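Side-chain contacts in uncharacterized protein (Pyrococcus abyssi, PDB 5IFF), which acts as a restriction DNA glycosylase, probably excising adenine from its recognition sequence, and binds double-stranded DNA as a tetramer: residues I60-D65 with K196-A201; G66-E71 with V210-S215; S73-L78 with D189-L194. The protein carries 2 engineered substitutions. All blocks are in the same frame, centred on the assembly; numbering follows the deposited sequence.

How the interactions relate
All three contacts tie the chain from strand 54-59 into helix 72-81 to the two C-terminal helices, 188-201 and 203-216. Interactions 1 and 3 are buried and share helix 188-201; interaction 2 is only partly buried and uses helix 203-216. Their chemistry follows their place: an edge-to-face aromatic pair beside the adenine-site residues in interaction 1, slid, nearly parallel rings near the surface in interaction 2, and flexible methionines between two helices in interaction 3. Polar bonds join them within the 60-78 region: Glu71 accepts from Ser61 N, Ser73 bonds to Tyr62 O, Arg77 donates to Tyr68 O, and Arg74 forms a salt bridge with Asp69.

Interaction 1 (I60-D65 with K196-A201); sequences ISYARD and KAFIIA
At the adenine-binding site, the loop leaving strand 54-59 lays Tyr62 against Phe198 of helix 188-201. The two rings form a T-shaped (edge-to-face) pair, with planes at 86° and centroids 4.8 Å apart. Tyr62 supplies the edge: its CD2 stands 3.5 Å above the plane of the Phe198 ring, over its centre, while Tyr62 CE2 comes to 3.4 Å from Phe198 CD1. The tyrosine gets there with its CG lying between the backbone N and the carbonyl carbon (chi1 51°).

Ile60, which binds adenine in another structure of this protein (no adenine is bound to this chain here), reaches the same phenylalanine from another direction. Its carbonyl O lies at the ring edge, in plane, 3.3 Å from Phe198 CZ, where the partly positive ring hydrogens would favour an oxygen. The Ile60 CG2 methyl adds a looser apolar contact, 4.3 Å from Phe198 CE2. Phe198 also packs close to Val158, another adenine-site residue, so a large apolar ring suits this place between the helix and the site.

A tyrosine suits the other half because its edge and its hydroxyl do different work: the CD2-CE2 edge meets the Phe198 face, while OH is hydrogen-bonded to Asp208 and His205, the latter itself edge-to-face with Phe198.

Interaction 2 (G66-E71 with V210-S215); sequences GKYDYE and VKFLRS
This is a partly buried aromatic contact, about 17 Å from the centre of the chain to its own centre, where the loop between strand 54-59 and helix 72-81 meets helix 203-216 through Tyr68 and Phe212. Their CA atoms are 7.3 Å apart, the nearest pair between 66-71 and 210-215. The rings are nearly parallel, with planes at 19°, but their centroids lie 5.9 Å apart and they are slid so far that they hardly overlap.

The touching is therefore done largely where each ring joins its chain. Tyr68 CB sits 3.9 Å from Phe212 CD1, and in return Phe212 CB lies 3.9 Å from Tyr68 CD2. Phe212 extends from its helix with CG anti to the backbone N (chi1 169°), which carries the ring toward the loop. Phenylalanine suits the buried side, since its ring also packs on Ser73, Val76 and Arg77 of helix 72-81. Tyrosine suits the less buried loop, where an aromatic ring can cover a neighbour and still carry a polar hydroxyl.

The loop is also anchored through its polar groups. Tyr68 O accepts a hydrogen bond from Arg77, and Asp69 forms a salt bridge with Arg74. One turn along helix 203-216, Ser215 OG donates to Phe212 O at 2.6 Å. Across the contact itself the cohesion is by dispersion and exclusion of water, so its strength should depend on fit more than on the direction of any bond.

Interaction 3 (S73-L78 with D189-L194); sequences SRMVRL and DLMKEL
Met75 and Met191 meet in a buried helix-to-helix contact, where helix 72-81 lies against helix 188-201. Val76 and Met191 have the nearest CA atoms, 6.9 Å apart.

The apolar contacts come first, led by the methionine pair. Both side chains leave their helices with CG anti to the carbonyl carbon, and both bend at the last torsion. In Met75 that bend (chi3 45°) brings the terminal methyl across to the Met191 side chain, with CE 3.6 Å from Met191 CG. Met191 answers with its sulfur: SD lies 4.0 Å from Met75 CB. Unbranched, flexible methionines suit such a seam because each can adjust its shape to the other. In the same apolar group, the branched Val76 puts its CG2 methyl 4.4 Å from Met191 CB, a compact group suited to a place beside the helix backbone; Val76 also packs on Phe212 and Ile216 of helix 203-216. Strand 181-186 joins the cluster through Val186, which touches both methionines. Met75 also approaches the adenine-site residue Ile60, so the seam lies beside Ile60 of the site.

The second group is made of van der Waals approaches of sulfur to backbone, too long to count as bonds: Met191 SD reaches across to helix 72-81, 3.8 Å from Met75 O and 4.3 Å from Val76 N.

Interaction 1 (I60-D65 with K196-A201)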
loop_
_atom_site.group_PDB
_atom_site.type_symbol
_atom_site.label_atom_id
_atom_site.label_comp_id
_atom_site.label_asym_id
_atom_site.label_seq_id
_atom_site.Cartn_x
_atom_site.Cartn_y
_atom_site.Cartn_z
ATOM N N ILE A 60 19.135 3.322 9.077
ATOM C CA ILE A 60 20.072 3.681 8.037
ATOM C C ILE A 60 20.517 2.433 7.235
ATOM O O ILE A 60 20.525 1.305 7.754
ATOM C CB ILE A 60 21.282 4.406 8.632
ATOM C CG1 ILE A 60 22.135 5.049 7.537
ATOM C CG2 ILE A 60 22.123 3.446 9.521
ATOM C CD1 ILE A 60 23.246 5.982 8.127
ATOM N N SER A 61 20.839 2.644 5.958
ATOM C CA SER A 61 21.179 1.531 5.044
ATOM C C SER A 61 22.560 1.790 4.433
ATOM O O SER A 61 23.104 2.882 4.603
ATOM C CB SER A 61 20.135 1.392 3.917
ATOM O OG SER A 61 18.863 1.088 4.429
ATOM N N TYR A 62 23.115 0.813 3.698
ATOM C CA TYR A 62 24.403 1.076 3.006
ATOM C C TYR A 62 24.276 0.780 1.486
ATOM O O TYR A 62 25.200 1.007 0.721
ATOM C CB TYR A 62 25.539 0.254 3.649
ATOM C CG TYR A 62 25.258 -1.239 3.802
ATOM C CD1 TYR A 62 25.286 -2.081 2.700
ATOM C CD2 TYR A 62 24.956 -1.794 5.056
ATOM C CE1 TYR A 62 25.011 -3.472 2.809
ATOM C CE2 TYR A 62 24.679 -3.176 5.197
ATOM C CZ TYR A 62 24.725 -4.009 4.065
ATOM O OH TYR A 62 24.451 -5.348 4.145
ATOM N N ALA A 63 23.114 0.290 1.046
ATOM C CA ALA A 63 22.911 0.001 -0.369
ATOM C C ALA A 63 21.463 0.257 -0.735
ATOM O O ALA A 63 20.576 0.258 0.144
ATOM C CB ALA A 63 23.319 -1.441 -0.693
ATOM N N ARG A 64 21.238 0.575 -2.002
ATOM C CA ARG A 64 19.889 0.742 -2.553
ATOM C C ARG A 64 19.907 0.284 -4.013
ATOM O O ARG A 64 20.782 0.691 -4.780
ATOM C CB ARG A 64 19.398 2.197 -2.448
ATOM C CG ARG A 64 18.023 2.372 -3.093
ATOM C CD ARG A 64 17.310 3.654 -2.742
ATOM N NE ARG A 64 17.898 4.809 -3.398
ATOM C CZ ARG A 64 17.311 5.993 -3.480
ATOM N NH1 ARG A 64 16.113 6.190 -2.945
ATOM N NH2 ARG A 64 17.938 6.986 -4.096
ATOM N N ASP A 65 18.958 -0.577 -4.374
ATOM C CA ASP A 65 18.847 -1.120 -5.734
ATOM C C ASP A 65 20.114 -1.876 -6.080
ATOM O O ASP A 65 20.567 -1.817 -7.203
ATOM C CB ASP A 65 18.594 -0.004 -6.771
ATOM C CG ASP A 65 17.400 0.901 -6.408
ATOM O OD1 ASP A 65 16.395 0.377 -5.893
ATOM O OD2 ASP A 65 17.461 2.137 -6.637
ATOM N N LYS A 196 30.831 -0.755 12.123
ATOM C CA LYS A 196 30.989 -1.840 13.103
ATOM C C LYS A 196 29.654 -2.449 13.493
ATOM O O LYS A 196 29.569 -3.681 13.706
ATOM C CB LYS A 196 31.695 -1.354 14.335
ATOM C CG LYS A 196 33.205 -1.071 14.047
ATOM C CD LYS A 196 33.873 -0.343 15.225
ATOM C CE LYS A 196 34.016 -1.265 16.392
ATOM N NZ LYS A 196 35.103 -0.770 17.293
ATOM N N ALA A 197 28.625 -1.606 13.595
ATOM C CA ALA A 197 27.267 -2.118 13.868
ATOM C C ALA A 197 26.822 -3.134 12.792
ATOM O O ALA A 197 26.324 -4.226 13.108
ATOM C CB ALA A 197 26.256 -0.946 13.976
ATOM N N PHE A 198 26.986 -2.796 11.518
ATOM C CA PHE A 198 26.570 -3.699 10.490
ATOM C C PHE A 198 27.410 -4.990 10.508
ATOM O O PHE A 198 26.893 -6.094 10.235
ATOM C CB PHE A 198 26.655 -2.998 9.111
ATOM C CG PHE A 198 25.446 -2.169 8.793
ATOM C CD1 PHE A 198 24.208 -2.797 8.578
ATOM C CD2 PHE A 198 25.513 -0.771 8.730
ATOM C CE1 PHE A 198 23.045 -2.042 8.258
ATOM C CE2 PHE A 198 24.360 -0.002 8.435
ATOM C CZ PHE A 198 23.133 -0.634 8.198
ATOM N N ILE A 199 28.696 -4.840 10.827
ATOM C CA ILE A 199 29.605 -5.965 10.902
ATOM C C ILE A 199 29.144 -6.977 11.982
ATOM O O ILE A 199 29.230 -8.185 11.745
ATOM C CB ILE A 199 31.047 -5.477 11.170
ATOM C CG1 ILE A 199 31.638 -4.946 9.865
ATOM C CG2 ILE A 199 31.937 -6.592 11.718
ATOM C CD1 ILE A 199 32.947 -4.190 10.096
ATOM N N ILE A 200 28.628 -6.496 13.124
ATOM C CA ILE A 200 28.228 -7.433 14.195
ATOM C C ILE A 200 26.729 -7.832 14.103
ATOM O O ILE A 200 26.288 -8.737 14.801
ATOM C CB ILE A 200 28.513 -6.886 15.580
ATOM C CG1 ILE A 200 27.635 -5.662 15.892
ATOM C CG2 ILE A 200 30.007 -6.590 15.731
ATOM C CD1 ILE A 200 27.506 -5.403 17.409
ATOM N N ALA A 201 25.990 -7.211 13.187
ATOM C CA ALA A 201 24.552 -7.509 13.044
ATOM C C ALA A 201 24.255 -8.899 12.474
ATOM O O ALA A 201 23.360 -9.623 12.981
ATOM C CB ALA A 201 23.899 -6.434 12.153
#

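Interaction 2 (G66-E71 with V210-S215)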
loop_
_atom_site.group_PDB
_atom_site.type_symbol
_atom_site.label_atom_id
_atom_site.label_comp_id
_atom_site.label_asym_id
_atom_site.label_seq_id
_atom_site.Cartn_x
_atom_site.Cartn_y
_atom_site.Cartn_z
ATOM N N GLY A 66 20.695 -2.551 -5.093
ATOM C CA GLY A 66 21.919 -3.309 -5.253
ATOM C C GLY A 66 23.216 -2.514 -5.360
ATOM O O GLY A 66 24.293 -3.092 -5.545
ATOM N N LYS A 67 23.127 -1.194 -5.257
ATOM C CA LYS A 67 24.290 -0.328 -5.453
ATOM C C LYS A 67 24.769 0.297 -4.129
ATOM O O LYS A 67 23.963 0.658 -3.280
ATOM C CB LYS A 67 23.955 0.762 -6.471
ATOM C CG LYS A 67 23.604 0.224 -7.897
ATOM C CD LYS A 67 24.829 -0.369 -8.589
ATOM C CE LYS A 67 24.701 -0.400 -10.126
ATOM N NZ LYS A 67 23.690 -1.365 -10.611
ATOM N N TYR A 68 26.077 0.433 -3.958
ATOM C CA TYR A 68 26.606 0.958 -2.688
ATOM C C TYR A 68 26.936 2.428 -2.818
ATOM O O TYR A 68 28.081 2.810 -2.643
ATOM C CB TYR A 68 27.840 0.164 -2.249
ATOM C CG TYR A 68 27.491 -1.226 -1.790
ATOM C CD1 TYR A 68 26.985 -2.185 -2.694
ATOM C CD2 TYR A 68 27.632 -1.582 -0.480
ATOM C CE1 TYR A 68 26.639 -3.452 -2.255
ATOM C CE2 TYR A 68 27.311 -2.841 -0.037
ATOM C CZ TYR A 68 26.814 -3.766 -0.908
ATOM O OH TYR A 68 26.461 -5.011 -0.414
ATOM N N ASP A 69 25.951 3.243 -3.187
ATOM C CA ASP A 69 26.136 4.703 -3.142
ATOM C C ASP A 69 24.897 5.355 -2.482
ATOM O O ASP A 69 24.151 6.110 -3.117
ATOM C CB ASP A 69 26.372 5.271 -4.543
ATOM C CG ASP A 69 26.652 6.774 -4.530
ATOM O OD1 ASP A 69 27.164 7.285 -3.505
ATOM O OD2 ASP A 69 26.362 7.439 -5.558
ATOM N N TYR A 70 24.665 5.001 -1.236
ATOM C CA TYR A 70 23.394 5.350 -0.579
ATOM C C TYR A 70 23.583 5.420 0.897
ATOM O O TYR A 70 24.118 4.476 1.486
ATOM C CB TYR A 70 22.333 4.293 -0.902
ATOM C CG TYR A 70 20.943 4.551 -0.280
ATOM C CD1 TYR A 70 20.151 5.628 -0.709
ATOM C CD2 TYR A 70 20.414 3.679 0.690
ATOM C CE1 TYR A 70 18.871 5.848 -0.171
ATOM C CE2 TYR A 70 19.125 3.871 1.217
ATOM C CZ TYR A 70 18.375 4.973 0.813
ATOM O OH TYR A 70 17.107 5.166 1.346
ATOM N N GLU A 71 23.179 6.538 1.501
ATOM C CA GLU A 71 23.307 6.774 2.943
ATOM C C GLU A 71 24.708 6.435 3.483
ATOM O O GLU A 71 25.660 7.125 3.162
ATOM C CB GLU A 71 22.223 6.004 3.683
ATOM C CG GLU A 71 20.830 6.498 3.268
ATOM C CD GLU A 71 19.698 5.956 4.134
ATOM O OE1 GLU A 71 19.791 4.846 4.708
ATOM O OE2 GLU A 71 18.682 6.652 4.189
ATOM N N VAL A 210 32.517 -5.694 4.368
ATOM C CA VAL A 210 33.936 -5.962 4.024
ATOM C C VAL A 210 34.243 -5.796 2.524
ATOM O O VAL A 210 35.236 -5.176 2.151
ATOM C CB VAL A 210 34.321 -7.365 4.532
ATOM C CG1 VAL A 210 35.652 -7.827 3.970
ATOM C CG2 VAL A 210 34.338 -7.361 6.027
ATOM N N LYS A 211 33.377 -6.344 1.666
ATOM C CA LYS A 211 33.480 -6.189 0.230
ATOM C C LYS A 211 33.421 -4.701 -0.203
ATOM O O LYS A 211 34.184 -4.256 -1.089
ATOM C CB LYS A 211 32.368 -7.011 -0.434
ATOM C CG LYS A 211 32.337 -6.941 -1.930
ATOM C CD LYS A 211 31.467 -8.030 -2.545
ATOM C CE LYS A 211 31.528 -7.993 -4.078
ATOM N NZ LYS A 211 32.925 -7.835 -4.585
ATOM N N PHE A 212 32.517 -3.969 0.403
ATOM C CA PHE A 212 32.407 -2.521 0.160
ATOM C C PHE A 212 33.702 -1.780 0.541
ATOM O O PHE A 212 34.246 -1.003 -0.254
ATOM C CB PHE A 212 31.245 -1.939 0.957
ATOM C CG PHE A 212 31.230 -0.429 0.973
ATOM C CD1 PHE A 212 31.126 0.289 -0.218
ATOM C CD2 PHE A 212 31.364 0.249 2.170
ATOM C CE1 PHE A 212 31.124 1.682 -0.195
ATOM C CE2 PHE A 212 31.361 1.647 2.204
ATOM C CZ PHE A 212 31.239 2.353 1.029
ATOM N N LEU A 213 34.178 -2.006 1.762
ATOM C CA LEU A 213 35.418 -1.360 2.194
ATOM C C LEU A 213 36.588 -1.773 1.324
ATOM O O LEU A 213 37.356 -0.936 0.887
ATOM C CB LEU A 213 35.735 -1.681 3.660
ATOM C CG LEU A 213 34.707 -1.117 4.654
ATOM C CD1 LEU A 213 35.006 -1.618 6.058
ATOM C CD2 LEU A 213 34.709 0.460 4.598
ATOM N N ARG A 214 36.724 -3.073 1.037
ATOM C CA ARG A 214 37.771 -3.494 0.126
ATOM C C ARG A 214 37.691 -2.760 -1.206
ATOM O O ARG A 214 38.720 -2.459 -1.798
ATOM C CB ARG A 214 37.754 -5.030 -0.124
ATOM C CG ARG A 214 38.250 -5.792 1.087
ATOM C CD ARG A 214 38.030 -7.285 0.903
ATOM N NE ARG A 214 38.419 -8.099 2.053
ATOM C CZ ARG A 214 38.047 -9.376 2.207
ATOM N NH1 ARG A 214 37.230 -9.977 1.314
ATOM N NH2 ARG A 214 38.473 -10.044 3.265
ATOM N N SER A 215 36.483 -2.444 -1.661
ATOM C CA SER A 215 36.325 -1.856 -2.989
ATOM C C SER A 215 36.688 -0.378 -2.971
ATOM O O SER A 215 37.097 0.160 -3.998
ATOM C CB SER A 215 34.886 -2.006 -3.492
ATOM O OG SER A 215 34.010 -1.094 -2.839
#

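Interaction 3 (S73-L78 with D189-L194)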
loop_
_atom_site.group_PDB
_atom_site.type_symbol
_atom_site.label_atom_id
_atom_site.label_comp_id
_atom_site.label_asym_id
_atom_site.label_seq_id
_atom_site.Cartn_x
_atom_site.Cartn_y
_atom_site.Cartn_z
ATOM N N SER A 73 26.906 4.191 2.731
ATOM C CA SER A 73 28.011 3.957 1.780
ATOM C C SER A 73 28.416 5.262 1.085
ATOM O O SER A 73 29.587 5.444 0.712
ATOM C CB SER A 73 27.682 2.886 0.705
ATOM O OG SER A 73 26.443 3.088 0.037
ATOM N N ARG A 74 27.460 6.165 0.880
ATOM C CA ARG A 74 27.825 7.432 0.260
ATOM C C ARG A 74 28.629 8.293 1.260
ATOM O O ARG A 74 29.604 8.963 0.857
ATOM C CB ARG A 74 26.580 8.179 -0.284
ATOM C CG ARG A 74 26.912 9.614 -0.800
ATOM C CD ARG A 74 25.723 10.287 -1.499
ATOM N NE ARG A 74 25.489 9.738 -2.837
ATOM C CZ ARG A 74 24.652 10.256 -3.738
ATOM N NH1 ARG A 74 23.939 11.341 -3.451
ATOM N NH2 ARG A 74 24.518 9.679 -4.931
ATOM N N MET A 75 28.258 8.251 2.550
ATOM C CA MET A 75 29.022 8.939 3.574
ATOM C C MET A 75 30.483 8.471 3.555
ATOM O O MET A 75 31.434 9.267 3.552
ATOM C CB MET A 75 28.447 8.661 4.951
ATOM C CG MET A 75 27.102 9.354 5.144
ATOM S SD MET A 75 26.163 8.689 6.530
ATOM C CE MET A 75 27.234 8.526 7.829
ATOM N N VAL A 76 30.625 7.167 3.608
ATOM C CA VAL A 76 31.958 6.562 3.736
ATOM C C VAL A 76 32.797 6.770 2.477
ATOM O O VAL A 76 33.983 7.105 2.574
ATOM C CB VAL A 76 31.838 5.034 4.094
ATOM C CG1 VAL A 76 33.193 4.304 3.993
ATOM C CG2 VAL A 76 31.307 4.922 5.551
ATOM N N ARG A 77 32.211 6.601 1.297
ATOM C CA ARG A 77 33.013 6.774 0.084
ATOM C C ARG A 77 33.457 8.251 0.019
ATOM O O ARG A 77 34.613 8.554 -0.310
ATOM C CB ARG A 77 32.252 6.356 -1.181
ATOM C CG ARG A 77 33.125 6.451 -2.442
ATOM C CD ARG A 77 32.407 6.007 -3.713
ATOM N NE ARG A 77 32.155 4.562 -3.770
ATOM C CZ ARG A 77 30.968 4.021 -3.526
ATOM N NH1 ARG A 77 30.799 2.718 -3.611
ATOM N NH2 ARG A 77 29.948 4.806 -3.196
ATOM N N LEU A 78 32.550 9.177 0.337
ATOM C CA LEU A 78 32.921 10.612 0.324
ATOM C C LEU A 78 33.949 10.900 1.415
ATOM O O LEU A 78 34.906 11.645 1.172
ATOM C CB LEU A 78 31.700 11.526 0.528
ATOM C CG LEU A 78 30.746 11.724 -0.649
ATOM C CD1 LEU A 78 29.576 12.627 -0.189
ATOM C CD2 LEU A 78 31.464 12.258 -1.912
ATOM N N ASP A 189 33.782 9.169 13.958
ATOM C CA ASP A 189 33.575 8.007 14.814
ATOM C C ASP A 189 32.171 7.393 14.622
ATOM O O ASP A 189 31.974 6.207 14.866
ATOM C CB ASP A 189 33.816 8.339 16.294
ATOM C CG ASP A 189 32.930 9.449 16.803
ATOM O OD1 ASP A 189 32.229 10.070 15.987
ATOM O OD2 ASP A 189 32.951 9.724 18.020
ATOM N N LEU A 190 31.214 8.200 14.191
ATOM C CA LEU A 190 29.877 7.693 13.952
ATOM C C LEU A 190 29.908 6.766 12.716
ATOM O O LEU A 190 29.203 5.800 12.643
ATOM C CB LEU A 190 28.892 8.799 13.673
ATOM C CG LEU A 190 27.479 8.326 13.339
ATOM C CD1 LEU A 190 26.900 7.497 14.474
ATOM C CD2 LEU A 190 26.526 9.531 12.982
ATOM N N MET A 191 30.641 7.165 11.700
ATOM C CA MET A 191 30.737 6.345 10.496
ATOM C C MET A 191 31.444 5.052 10.846
ATOM O O MET A 191 31.028 3.980 10.373
ATOM C CB MET A 191 31.510 7.077 9.378
ATOM C CG MET A 191 30.679 8.225 8.696
ATOM S SD MET A 191 31.606 9.088 7.379
ATOM C CE MET A 191 32.431 10.393 8.370
ATOM N N LYS A 192 32.495 5.152 11.652
ATOM C CA LYS A 192 33.166 3.935 12.091
ATOM C C LYS A 192 32.229 2.996 12.853
ATOM O O LYS A 192 32.182 1.796 12.588
ATOM C CB LYS A 192 34.337 4.265 12.966
ATOM C CG LYS A 192 35.445 5.029 12.212
ATOM C CD LYS A 192 36.575 5.338 13.240
ATOM C CE LYS A 192 37.743 6.130 12.658
ATOM N NZ LYS A 192 38.671 6.666 13.766
ATOM N N GLU A 193 31.502 3.550 13.816
ATOM C CA GLU A 193 30.638 2.695 14.634
ATOM C C GLU A 193 29.442 2.156 13.905
ATOM O O GLU A 193 28.960 1.092 14.295
ATOM C CB GLU A 193 30.188 3.445 15.909
ATOM C CG GLU A 193 31.353 3.793 16.877
ATOM C CD GLU A 193 32.098 2.561 17.402
ATOM O OE1 GLU A 193 31.521 1.455 17.438
ATOM O OE2 GLU A 193 33.266 2.683 17.803
ATOM N N LEU A 194 28.919 2.876 12.900
ATOM C CA LEU A 194 27.826 2.379 12.111
ATOM C C LEU A 194 28.318 1.185 11.234
ATOM O O LEU A 194 27.597 0.191 11.069
ATOM C CB LEU A 194 27.211 3.479 11.220
ATOM C CG LEU A 194 26.254 4.434 11.993
ATOM C CD1 LEU A 194 25.929 5.654 11.070
ATOM C CD2 LEU A 194 24.976 3.618 12.390
#